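Long-range contacts in multisubunit Na+/H+ antiporter, A subunit (Anoxybacillus flavithermus, PDB 6Z16), which forms part of the multisubunit Mrp complex, a membrane antiporter that exchanges sodium ions for protons: residues L203-F208 against L240-A245; A210-G215 against L228-L233; V302-L307 against T339-I344; A293-V299 against G346-H350. One frame throughout, in Å; residues are numbered along the deposited sequence.

Contact 1: residues L203-F208 against L240-A245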
loop_
_atom_site.group_PDB
_atom_site.type_symbol
_atom_site.label_atom_id
_atom_site.label_comp_id
_atom_site.label_asym_id
_atom_site.label_seq_id
_atom_site.Cartn_x
_atom_site.Cartn_y
_atom_site.Cartn_z
ATOM N N LEU A 203 -15.165 -8.892 -91.519
ATOM C CA LEU A 203 -14.199 -9.750 -92.204
ATOM C C LEU A 203 -13.299 -8.952 -93.148
ATOM O O LEU A 203 -12.135 -9.320 -93.352
ATOM C CB LEU A 203 -14.929 -10.877 -92.929
ATOM C CG LEU A 203 -15.596 -11.816 -91.916
ATOM C CD1 LEU A 203 -16.415 -12.883 -92.584
ATOM C CD2 LEU A 203 -14.571 -12.448 -90.984
ATOM N N MET A 204 -13.796 -7.824 -93.664
ATOM C CA MET A 204 -12.965 -6.885 -94.412
ATOM C C MET A 204 -11.853 -6.304 -93.548
ATOM O O MET A 204 -10.714 -6.158 -94.009
ATOM C CB MET A 204 -13.845 -5.763 -94.959
ATOM C CG MET A 204 -13.095 -4.700 -95.715
ATOM S SD MET A 204 -12.510 -5.213 -97.324
ATOM C CE MET A 204 -13.987 -4.910 -98.259
ATOM N N LEU A 205 -12.176 -5.950 -92.298
ATOM C CA LEU A 205 -11.169 -5.466 -91.353
ATOM C C LEU A 205 -10.106 -6.516 -91.080
ATOM O O LEU A 205 -8.910 -6.198 -91.024
ATOM C CB LEU A 205 -11.829 -5.045 -90.041
ATOM C CG LEU A 205 -10.867 -4.634 -88.920
ATOM C CD1 LEU A 205 -10.046 -3.416 -89.297
ATOM C CD2 LEU A 205 -11.605 -4.413 -87.619
ATOM N N GLY A 206 -10.529 -7.771 -90.902
ATOM C CA GLY A 206 -9.565 -8.847 -90.712
ATOM C C GLY A 206 -8.638 -9.029 -91.900
ATOM O O GLY A 206 -7.427 -9.229 -91.734
ATOM N N GLY A 207 -9.184 -8.909 -93.113
ATOM C CA GLY A 207 -8.350 -8.980 -94.303
ATOM C C GLY A 207 -7.390 -7.811 -94.431
ATOM O O GLY A 207 -6.244 -7.988 -94.856
ATOM N N PHE A 208 -7.843 -6.605 -94.060
ATOM C CA PHE A 208 -6.971 -5.428 -94.050
ATOM C C PHE A 208 -5.806 -5.598 -93.090
ATOM O O PHE A 208 -4.669 -5.239 -93.413
ATOM C CB PHE A 208 -7.762 -4.181 -93.662
ATOM C CG PHE A 208 -8.622 -3.633 -94.750
ATOM C CD1 PHE A 208 -8.392 -3.961 -96.074
ATOM C CD2 PHE A 208 -9.667 -2.783 -94.445
ATOM C CE1 PHE A 208 -9.190 -3.447 -97.069
ATOM C CE2 PHE A 208 -10.469 -2.268 -95.431
ATOM C CZ PHE A 208 -10.230 -2.597 -96.744
ATOM N N LEU A 240 -10.567 -12.806 -97.143
ATOM C CA LEU A 240 -11.367 -11.978 -96.239
ATOM C C LEU A 240 -11.726 -10.626 -96.859
ATOM O O LEU A 240 -12.882 -10.184 -96.749
ATOM C CB LEU A 240 -10.637 -11.798 -94.910
ATOM C CG LEU A 240 -10.563 -13.032 -94.010
ATOM C CD1 LEU A 240 -9.673 -12.779 -92.820
ATOM C CD2 LEU A 240 -11.946 -13.431 -93.558
ATOM N N ILE A 241 -10.757 -9.955 -97.507
ATOM C CA ILE A 241 -11.036 -8.716 -98.239
ATOM C C ILE A 241 -12.066 -8.961 -99.330
ATOM O O ILE A 241 -13.020 -8.188 -99.496
ATOM C CB ILE A 241 -9.735 -8.137 -98.828
ATOM C CG1 ILE A 241 -8.832 -7.561 -97.745
ATOM C CG2 ILE A 241 -10.017 -7.078 -99.874
ATOM C CD1 ILE A 241 -7.467 -7.185 -98.266
ATOM N N LEU A 242 -11.920 -10.073 -100.050
ATOM C CA LEU A 242 -12.816 -10.394 -101.145
ATOM C C LEU A 242 -14.209 -10.730 -100.642
ATOM O O LEU A 242 -15.207 -10.390 -101.287
ATOM C CB LEU A 242 -12.200 -11.549 -101.920
ATOM C CG LEU A 242 -12.709 -11.841 -103.303
ATOM C CD1 LEU A 242 -12.537 -10.576 -104.068
ATOM C CD2 LEU A 242 -11.874 -12.942 -103.904
ATOM N N PHE A 243 -14.283 -11.329 -99.457
ATOM C CA PHE A 243 -15.551 -11.651 -98.823
ATOM C C PHE A 243 -16.304 -10.384 -98.438
ATOM O O PHE A 243 -17.509 -10.259 -98.692
ATOM C CB PHE A 243 -15.265 -12.502 -97.589
ATOM C CG PHE A 243 -16.456 -13.213 -97.046
ATOM C CD1 PHE A 243 -16.798 -14.471 -97.522
ATOM C CD2 PHE A 243 -17.247 -12.621 -96.086
ATOM C CE1 PHE A 243 -17.887 -15.131 -97.023
ATOM C CE2 PHE A 243 -18.339 -13.263 -95.599
ATOM C CZ PHE A 243 -18.657 -14.528 -96.057
ATOM N N GLY A 244 -15.600 -9.422 -97.839
ATOM C CA GLY A 244 -16.251 -8.175 -97.462
ATOM C C GLY A 244 -16.668 -7.331 -98.651
ATOM O O GLY A 244 -17.741 -6.711 -98.644
ATOM N N ALA A 245 -15.837 -7.317 -99.699
ATOM C CA ALA A 245 -16.167 -6.574 -100.907
ATOM C C ALA A 245 -17.331 -7.203 -101.653
ATOM O O ALA A 245 -18.124 -6.484 -102.267
ATOM C CB ALA A 245 -14.944 -6.476 -101.812
#

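Contact 2: residues A210-G215 against L228-L233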
loop_
_atom_site.group_PDB
_atom_site.type_symbol
_atom_site.label_atom_id
_atom_site.label_comp_id
_atom_site.label_asym_id
_atom_site.label_seq_id
_atom_site.Cartn_x
_atom_site.Cartn_y
_atom_site.Cartn_z
ATOM N N ALA A 210 -4.527 -8.483 -91.984
ATOM C CA ALA A 210 -3.641 -9.513 -92.521
ATOM C C ALA A 210 -2.772 -8.975 -93.653
ATOM O O ALA A 210 -1.584 -9.307 -93.745
ATOM C CB ALA A 210 -4.463 -10.706 -92.998
ATOM N N LEU A 211 -3.340 -8.115 -94.503
ATOM C CA LEU A 211 -2.567 -7.501 -95.579
ATOM C C LEU A 211 -1.530 -6.526 -95.034
ATOM O O LEU A 211 -0.410 -6.448 -95.551
ATOM C CB LEU A 211 -3.506 -6.800 -96.557
ATOM C CG LEU A 211 -2.880 -6.066 -97.742
ATOM C CD1 LEU A 211 -2.100 -7.013 -98.621
ATOM C CD2 LEU A 211 -3.954 -5.363 -98.539
ATOM N N ALA A 212 -1.877 -5.789 -93.977
ATOM C CA ALA A 212 -0.933 -4.854 -93.383
ATOM C C ALA A 212 0.175 -5.554 -92.613
ATOM O O ALA A 212 1.203 -4.933 -92.337
ATOM C CB ALA A 212 -1.671 -3.885 -92.464
ATOM N N ILE A 213 -0.025 -6.812 -92.221
ATOM C CA ILE A 213 1.096 -7.581 -91.681
ATOM C C ILE A 213 1.918 -8.190 -92.814
ATOM O O ILE A 213 3.150 -8.279 -92.712
ATOM C CB ILE A 213 0.585 -8.645 -90.695
ATOM C CG1 ILE A 213 -0.115 -7.972 -89.528
ATOM C CG2 ILE A 213 1.713 -9.472 -90.121
ATOM C CD1 ILE A 213 -0.863 -8.917 -88.674
ATOM N N ALA A 214 1.260 -8.587 -93.910
ATOM C CA ALA A 214 1.960 -9.151 -95.064
ATOM C C ALA A 214 2.908 -8.133 -95.689
ATOM O O ALA A 214 4.074 -8.437 -95.960
ATOM C CB ALA A 214 0.946 -9.647 -96.093
ATOM N N GLY A 215 2.430 -6.918 -95.908
ATOM C CA GLY A 215 3.318 -5.829 -96.239
ATOM C C GLY A 215 3.912 -5.222 -94.993
ATOM O O GLY A 215 3.511 -5.520 -93.874
ATOM N N LEU A 228 4.264 -9.681 -102.239
ATOM C CA LEU A 228 3.376 -10.187 -101.202
ATOM C C LEU A 228 2.959 -11.640 -101.375
ATOM O O LEU A 228 2.284 -12.174 -100.491
ATOM C CB LEU A 228 2.109 -9.326 -101.114
ATOM C CG LEU A 228 2.337 -7.881 -100.688
ATOM C CD1 LEU A 228 1.041 -7.126 -100.645
ATOM C CD2 LEU A 228 3.027 -7.840 -99.353
ATOM N N THR A 229 3.328 -12.297 -102.474
ATOM C CA THR A 229 2.931 -13.687 -102.664
ATOM C C THR A 229 3.811 -14.661 -101.895
ATOM O O THR A 229 3.402 -15.805 -101.678
ATOM C CB THR A 229 2.944 -14.048 -104.150
ATOM O OG1 THR A 229 4.252 -13.826 -104.691
ATOM C CG2 THR A 229 1.939 -13.210 -104.899
ATOM N N GLU A 230 4.996 -14.238 -101.471
ATOM C CA GLU A 230 5.881 -15.092 -100.683
ATOM C C GLU A 230 5.630 -14.917 -99.190
ATOM O O GLU A 230 6.548 -14.679 -98.409
ATOM C CB GLU A 230 7.332 -14.783 -101.029
ATOM C CG GLU A 230 7.700 -15.056 -102.474
ATOM C CD GLU A 230 7.688 -16.527 -102.815
ATOM O OE1 GLU A 230 8.009 -17.350 -101.931
ATOM O OE2 GLU A 230 7.358 -16.863 -103.972
ATOM N N HIS A 231 4.369 -15.038 -98.776
ATOM C CA HIS A 231 4.019 -14.757 -97.403
ATOM C C HIS A 231 2.788 -15.574 -97.044
ATOM O O HIS A 231 1.881 -15.704 -97.877
ATOM C CB HIS A 231 3.749 -13.266 -97.194
ATOM C CG HIS A 231 3.731 -12.850 -95.757
ATOM N ND1 HIS A 231 2.603 -12.931 -94.970
ATOM C CD2 HIS A 231 4.706 -12.346 -94.966
ATOM C CE1 HIS A 231 2.885 -12.496 -93.755
ATOM N NE2 HIS A 231 4.155 -12.136 -93.727
ATOM N N PRO A 232 2.733 -16.147 -95.838
ATOM C CA PRO A 232 1.605 -17.025 -95.493
ATOM C C PRO A 232 0.284 -16.305 -95.315
ATOM O O PRO A 232 -0.764 -16.945 -95.445
ATOM C CB PRO A 232 2.054 -17.669 -94.178
ATOM C CG PRO A 232 3.531 -17.564 -94.194
ATOM C CD PRO A 232 3.832 -16.270 -94.869
ATOM N N LEU A 233 0.287 -15.005 -95.029
ATOM C CA LEU A 233 -0.943 -14.269 -94.780
ATOM C C LEU A 233 -1.540 -13.653 -96.038
ATOM O O LEU A 233 -2.390 -12.766 -95.933
ATOM C CB LEU A 233 -0.700 -13.181 -93.736
ATOM C CG LEU A 233 -0.488 -13.654 -92.307
ATOM C CD1 LEU A 233 -0.076 -12.489 -91.454
ATOM C CD2 LEU A 233 -1.768 -14.261 -91.776
#

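Contact 3: residues V302-L307 against T339-I344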
loop_
_atom_site.group_PDB
_atom_site.type_symbol
_atom_site.label_atom_id
_atom_site.label_comp_id
_atom_site.label_asym_id
_atom_site.label_seq_id
_atom_site.Cartn_x
_atom_site.Cartn_y
_atom_site.Cartn_z
ATOM N N VAL A 302 -13.698 -13.650 -108.476
ATOM C CA VAL A 302 -14.416 -12.427 -108.831
ATOM C C VAL A 302 -15.255 -12.635 -110.087
ATOM O O VAL A 302 -16.467 -12.363 -110.090
ATOM C CB VAL A 302 -13.420 -11.265 -108.999
ATOM C CG1 VAL A 302 -14.089 -10.085 -109.557
ATOM C CG2 VAL A 302 -12.876 -10.857 -107.683
ATOM N N ALA A 303 -14.635 -13.178 -111.148
ATOM C CA ALA A 303 -15.324 -13.363 -112.423
ATOM C C ALA A 303 -16.491 -14.338 -112.306
ATOM O O ALA A 303 -17.599 -14.060 -112.793
ATOM C CB ALA A 303 -14.332 -13.844 -113.478
ATOM N N LEU A 304 -16.277 -15.471 -111.626
ATOM C CA LEU A 304 -17.324 -16.479 -111.568
ATOM C C LEU A 304 -18.486 -16.037 -110.693
ATOM O O LEU A 304 -19.644 -16.257 -111.064
ATOM C CB LEU A 304 -16.753 -17.813 -111.096
ATOM C CG LEU A 304 -15.814 -18.512 -112.088
ATOM C CD1 LEU A 304 -15.248 -19.774 -111.475
ATOM C CD2 LEU A 304 -16.480 -18.801 -113.420
ATOM N N VAL A 305 -18.220 -15.359 -109.567
ATOM C CA VAL A 305 -19.359 -14.956 -108.743
ATOM C C VAL A 305 -20.095 -13.788 -109.388
ATOM O O VAL A 305 -21.317 -13.654 -109.221
ATOM C CB VAL A 305 -18.934 -14.650 -107.290
ATOM C CG1 VAL A 305 -18.249 -13.327 -107.172
ATOM C CG2 VAL A 305 -20.122 -14.702 -106.359
ATOM N N GLY A 306 -19.402 -12.989 -110.213
ATOM C CA GLY A 306 -20.088 -11.951 -110.959
ATOM C C GLY A 306 -21.028 -12.511 -112.006
ATOM O O GLY A 306 -22.170 -12.058 -112.125
ATOM N N LEU A 307 -20.569 -13.521 -112.754
ATOM C CA LEU A 307 -21.432 -14.172 -113.739
ATOM C C LEU A 307 -22.620 -14.866 -113.081
ATOM O O LEU A 307 -23.749 -14.805 -113.600
ATOM C CB LEU A 307 -20.625 -15.172 -114.561
ATOM C CG LEU A 307 -19.609 -14.558 -115.516
ATOM C CD1 LEU A 307 -18.771 -15.639 -116.164
ATOM C CD2 LEU A 307 -20.335 -13.738 -116.564
ATOM N N THR A 339 -18.565 -6.516 -111.890
ATOM C CA THR A 339 -17.499 -7.231 -111.194
ATOM C C THR A 339 -16.959 -8.416 -111.999
ATOM O O THR A 339 -15.769 -8.720 -111.888
ATOM C CB THR A 339 -17.949 -7.655 -109.792
ATOM O OG1 THR A 339 -16.858 -8.281 -109.109
ATOM C CG2 THR A 339 -19.097 -8.594 -109.828
ATOM N N SER A 340 -17.768 -9.050 -112.858
ATOM C CA SER A 340 -17.219 -10.075 -113.747
ATOM C C SER A 340 -16.238 -9.475 -114.752
ATOM O O SER A 340 -15.183 -10.068 -115.044
ATOM C CB SER A 340 -18.350 -10.797 -114.470
ATOM O OG SER A 340 -19.017 -9.919 -115.350
ATOM N N LEU A 341 -16.553 -8.280 -115.266
ATOM C CA LEU A 341 -15.588 -7.581 -116.112
ATOM C C LEU A 341 -14.334 -7.183 -115.343
ATOM O O LEU A 341 -13.236 -7.193 -115.909
ATOM C CB LEU A 341 -16.233 -6.357 -116.746
ATOM C CG LEU A 341 -17.229 -6.679 -117.848
ATOM C CD1 LEU A 341 -17.971 -5.432 -118.259
ATOM C CD2 LEU A 341 -16.486 -7.270 -119.026
ATOM N N LEU A 342 -14.474 -6.856 -114.053
ATOM C CA LEU A 342 -13.296 -6.601 -113.223
ATOM C C LEU A 342 -12.437 -7.852 -113.040
ATOM O O LEU A 342 -11.208 -7.752 -112.962
ATOM C CB LEU A 342 -13.718 -6.048 -111.863
ATOM C CG LEU A 342 -14.229 -4.613 -111.805
ATOM C CD1 LEU A 342 -14.758 -4.300 -110.424
ATOM C CD2 LEU A 342 -13.103 -3.667 -112.173
ATOM N N GLY A 343 -13.062 -9.029 -112.988
ATOM C CA GLY A 343 -12.291 -10.264 -112.916
ATOM C C GLY A 343 -11.498 -10.548 -114.182
ATOM O O GLY A 343 -10.335 -10.966 -114.118
ATOM N N ILE A 344 -12.109 -10.316 -115.347
ATOM C CA ILE A 344 -11.370 -10.486 -116.604
ATOM C C ILE A 344 -10.251 -9.444 -116.718
ATOM O O ILE A 344 -9.135 -9.728 -117.193
ATOM C CB ILE A 344 -12.340 -10.421 -117.795
ATOM C CG1 ILE A 344 -13.494 -11.400 -117.592
ATOM C CG2 ILE A 344 -11.619 -10.742 -119.092
ATOM C CD1 ILE A 344 -13.076 -12.839 -117.469
#

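Contact 4: residues A293-V299 against G346-H350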
loop_
_atom_site.group_PDB
_atom_site.type_symbol
_atom_site.label_atom_id
_atom_site.label_comp_id
_atom_site.label_asym_id
_atom_site.label_seq_id
_atom_site.Cartn_x
_atom_site.Cartn_y
_atom_site.Cartn_z
ATOM N N ALA A 293 -4.334 -9.507 -108.140
ATOM C CA ALA A 293 -4.652 -10.163 -109.405
ATOM C C ALA A 293 -3.465 -10.880 -110.019
ATOM O O ALA A 293 -3.588 -11.415 -111.121
ATOM C CB ALA A 293 -5.222 -9.163 -110.410
ATOM N N VAL A 294 -2.323 -10.917 -109.332
ATOM C CA VAL A 294 -1.219 -11.770 -109.760
ATOM C C VAL A 294 -1.488 -13.232 -109.439
ATOM O O VAL A 294 -0.834 -14.116 -110.006
ATOM C CB VAL A 294 0.071 -11.226 -109.115
ATOM C CG1 VAL A 294 0.086 -11.499 -107.628
ATOM C CG2 VAL A 294 1.331 -11.740 -109.808
ATOM N N SER A 295 -2.458 -13.519 -108.576
ATOM C CA SER A 295 -2.898 -14.875 -108.293
ATOM C C SER A 295 -4.184 -15.181 -109.046
ATOM O O SER A 295 -4.930 -14.287 -109.442
ATOM C CB SER A 295 -3.120 -15.077 -106.797
ATOM O OG SER A 295 -4.236 -14.332 -106.351
ATOM N N SER A 296 -4.445 -16.474 -109.227
ATOM C CA SER A 296 -5.603 -16.903 -109.994
ATOM C C SER A 296 -6.869 -16.980 -109.158
ATOM O O SER A 296 -7.969 -16.901 -109.722
ATOM C CB SER A 296 -5.328 -18.265 -110.626
ATOM O OG SER A 296 -4.221 -18.194 -111.502
ATOM N N VAL A 297 -6.729 -17.125 -107.837
ATOM C CA VAL A 297 -7.881 -17.292 -106.954
ATOM C C VAL A 297 -8.739 -16.036 -106.959
ATOM O O VAL A 297 -9.971 -16.112 -107.058
ATOM C CB VAL A 297 -7.406 -17.645 -105.533
ATOM C CG1 VAL A 297 -8.590 -17.831 -104.603
ATOM C CG2 VAL A 297 -6.524 -18.881 -105.552
ATOM N N TRP A 298 -8.086 -14.867 -106.919
ATOM C CA TRP A 298 -8.762 -13.574 -106.989
ATOM C C TRP A 298 -9.561 -13.432 -108.273
ATOM O O TRP A 298 -10.774 -13.202 -108.234
ATOM C CB TRP A 298 -7.727 -12.451 -106.894
ATOM C CG TRP A 298 -8.269 -11.035 -106.943
ATOM C CD1 TRP A 298 -8.391 -10.246 -108.050
ATOM C CD2 TRP A 298 -8.683 -10.225 -105.834
ATOM N NE1 TRP A 298 -8.892 -9.017 -107.706
ATOM C CE2 TRP A 298 -9.074 -8.976 -106.352
ATOM C CE3 TRP A 298 -8.774 -10.441 -104.457
ATOM C CZ2 TRP A 298 -9.543 -7.952 -105.543
ATOM C CZ3 TRP A 298 -9.229 -9.416 -103.658
ATOM C CH2 TRP A 298 -9.619 -8.193 -104.203
ATOM N N VAL A 299 -8.900 -13.616 -109.419
ATOM C CA VAL A 299 -9.519 -13.280 -110.695
ATOM C C VAL A 299 -10.635 -14.264 -111.030
ATOM O O VAL A 299 -11.716 -13.859 -111.482
ATOM C CB VAL A 299 -8.445 -13.172 -111.800
ATOM C CG1 VAL A 299 -7.424 -12.150 -111.394
ATOM C CG2 VAL A 299 -7.726 -14.470 -112.071
ATOM N N GLY A 346 -8.668 -8.442 -114.175
ATOM C CA GLY A 346 -7.615 -9.014 -113.359
ATOM C C GLY A 346 -6.803 -10.043 -114.119
ATOM O O GLY A 346 -5.591 -10.161 -113.915
ATOM N N LEU A 347 -7.462 -10.807 -115.004
ATOM C CA LEU A 347 -6.742 -11.735 -115.888
ATOM C C LEU A 347 -5.774 -11.028 -116.822
ATOM O O LEU A 347 -4.853 -11.668 -117.338
ATOM C CB LEU A 347 -7.695 -12.568 -116.748
ATOM C CG LEU A 347 -8.474 -13.737 -116.173
ATOM C CD1 LEU A 347 -9.477 -14.206 -117.195
ATOM C CD2 LEU A 347 -7.501 -14.843 -115.848
ATOM N N SER A 348 -5.987 -9.735 -117.071
ATOM C CA SER A 348 -5.027 -8.938 -117.843
ATOM C C SER A 348 -3.602 -8.914 -117.281
ATOM O O SER A 348 -2.666 -8.647 -118.039
ATOM C CB SER A 348 -5.502 -7.493 -117.961
ATOM O OG SER A 348 -4.518 -6.707 -118.604
ATOM N N PHE A 349 -3.403 -9.168 -115.985
ATOM C CA PHE A 349 -2.086 -8.981 -115.374
ATOM C C PHE A 349 -1.079 -10.080 -115.680
ATOM O O PHE A 349 0.124 -9.840 -115.541
ATOM C CB PHE A 349 -2.207 -8.862 -113.855
ATOM C CG PHE A 349 -2.602 -7.505 -113.392
ATOM C CD1 PHE A 349 -1.635 -6.544 -113.144
ATOM C CD2 PHE A 349 -3.934 -7.175 -113.243
ATOM C CE1 PHE A 349 -1.993 -5.287 -112.729
ATOM C CE2 PHE A 349 -4.297 -5.925 -112.836
ATOM C CZ PHE A 349 -3.328 -4.978 -112.576
ATOM N N HIS A 350 -1.524 -11.273 -116.069
ATOM C CA HIS A 350 -0.591 -12.388 -116.177
ATOM C C HIS A 350 0.252 -12.281 -117.440
ATOM O O HIS A 350 1.470 -12.082 -117.370
ATOM C CB HIS A 350 -1.354 -13.709 -116.152
ATOM C CG HIS A 350 -2.122 -13.929 -114.889
ATOM N ND1 HIS A 350 -1.513 -14.254 -113.696
ATOM C CD2 HIS A 350 -3.448 -13.865 -114.629
ATOM C CE1 HIS A 350 -2.432 -14.384 -112.758
ATOM N NE2 HIS A 350 -3.615 -14.152 -113.297
#

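Contact 1: residues L203-F208 against L240-A245
Two glycines let these helices come close. The axes of 203-208 and 240-245 approach to 7.2 Å and run nearly antiparallel, at 150°. Gly-207 is the hollow on the first helix. Its CA lies 3.7 Å from Leu-240 CB, and its C lies 3.6 Å from Ile-241 CG1. A CB on Gly-207 would clash with Ile-241 N. Gly-244 is the matching hollow on the second helix. The Met-204 side chain passes over it, with CE 3.6 Å from Gly-244 C and 3.4 Å from Ala-245 N. This is glycine-mediated packing of transmembrane helices, inside the antiporter-like domain related to complex I subunits. On another flank Leu-203 fills the space between Leu-240 and Phe-243. Its CD2 is 3.8 Å from Leu-240 CD2, and its CD1 is 3.6 Å from Phe-243 CE2. Leu-203 and Leu-240 also touch a bound phosphatidylethanolamine. Trp-166 and Val-284 meet Met-204 from two further helices.

Contact 2: residues A210-G215 against L228-L233
Leu-233, Leu-228 and Ala-214 have the most surface buried here. They join the C-terminal end of helix 184-214 to the loop that leads into helix 234-248. Leu-233 sits at the N-cap position of that next helix. Its CD1 packs 3.8 Å from Ile-213 CG2, and its CB lies 4.0 Å from Ala-210 O. Leu-228 covers the last turn of the first helix. Its CD2 is 3.6 Å from both Ala-214 O and Gly-215 N, while its CD1 meets Leu-211 CD1 at 3.7 Å. Gly-215 is where the chain leaves helical geometry, so Leu-228 lies against the point of exit. Ala-214 forms the floor under His-231. Its CA stands over the imidazole face, 3.8 Å from the ring centroid, in a CH-pi contact. The ring is also tied to its own loop, because Leu-233 N donates a hydrogen bond to His-231 ND1 at 3.1 Å. Between Leu-228 and His-231 the chain bends through an inverse gamma turn centred on Glu-230. The contact thus closes a short helix-to-helix connection at the end of the transmembrane region. Phe-234 of helix 234-248 and Ile-291 of helix 280-292 pack on Leu-228, and Phe-292 packs on Leu-211. A neighbouring subunit covers Ala-210 and Leu-233 with its Phe-400 and Ile-405.

Contact 3: residues V302-L307 against T339-I344
Val-302 opens the contact between helices 296-316 and 323-347. Its CG1 lies 3.2 Å from Thr-339 O, 3.3 Å from Thr-339 OG1 and 3.7 Å from Gly-343 N. Ala-303 follows where the backbones come nearest, its CA 4.0 Å from Ser-340 CA. Ala-303 O lies 3.7 Å from Ser-340 CB, and its N is 4.1 Å from Gly-343 CA. Leu-304 points away and touches a phosphatidylethanolamine. Gly-306 leaves room for Thr-339, with CA 3.7 Å from Thr-339 CG2. Leu-307 ends the segment, its CG 4.1 Å from Ser-340 CB. The axes come within 7.1 Å at 157°, a near-antiparallel transmembrane pair in the antiporter-like domain. Glycine, alanine and serine at the crossing are what permit this spacing. Ser-340 OG turns back along its own helix and bonds to Leu-337 O. The two segments are therefore held by close van der Waals fit of small residues, with Val-302 and Thr-339 packed beside them, and without hydrogen bonds between them.

Contact 4: residues A293-V299 against G346-H350
Apolar packing carries much of this contact. Ala-293 points its CB at Phe-349, 3.7 Å from CD2 of that ring. Val-299 fills the space beside the other segment, with CG1 3.5 Å from Gly-346 C and CG2 3.8 Å from Leu-347 CD2. Gly-346 has no side chain, and that matters: a CB there would clash with Val-299 CG1. The segments are the start of helix 296-316, with the turn before it, and the chain at the C-terminal side of helix 323-347. The contact thus joins the N-terminal side of one helix to the C-terminal side of the other, beyond contact 3, in the antiporter-like transmembrane domain. The His-350 ring lies beside the turn. Its edge makes a close approach, with the ring carbon His-350 CE1 3.2 Å from Val-294 O. Two polar pairs come near each other without hydrogen bonding. His-350 NE2 is 3.5 Å from Ala-293 O, at a poor angle, and Ala-293 O is 3.7 Å from Gly-346 O. Hydrogen bonds do occur within the turns. Phe-349 N bonds to Gly-346 O at 3.2 Å, and Ser-295 OG bonds to Phe-292 O. Around the contact, Trp-298 packs on Leu-238 and Leu-242 of helix 234-248, while Phe-349 touches Thr-289 of helix 280-292.

From the N terminus, helix 184-214 enters contact 1 and then contact 2. Contact 2 closes first, over 12 intervening residues, and lies within the larger loop that contact 1 closes on helix 234-248. Further on, the turn before helix 296-316 opens contact 4, and the helix itself opens contact 3. Helix 323-347 returns to close contact 3, then contact 4, so contact 3 lies within the span of contact 4. The two pairs follow in series, and none cross. Leu-242 joins them: its CD1 is 3.6 Å from Val-302 CG2 and 3.5 Å from Trp-298 CZ3. Thr-229 CG2 also meets Val-294 CG1 at 3.7 Å, tying contact 2 to contact 4.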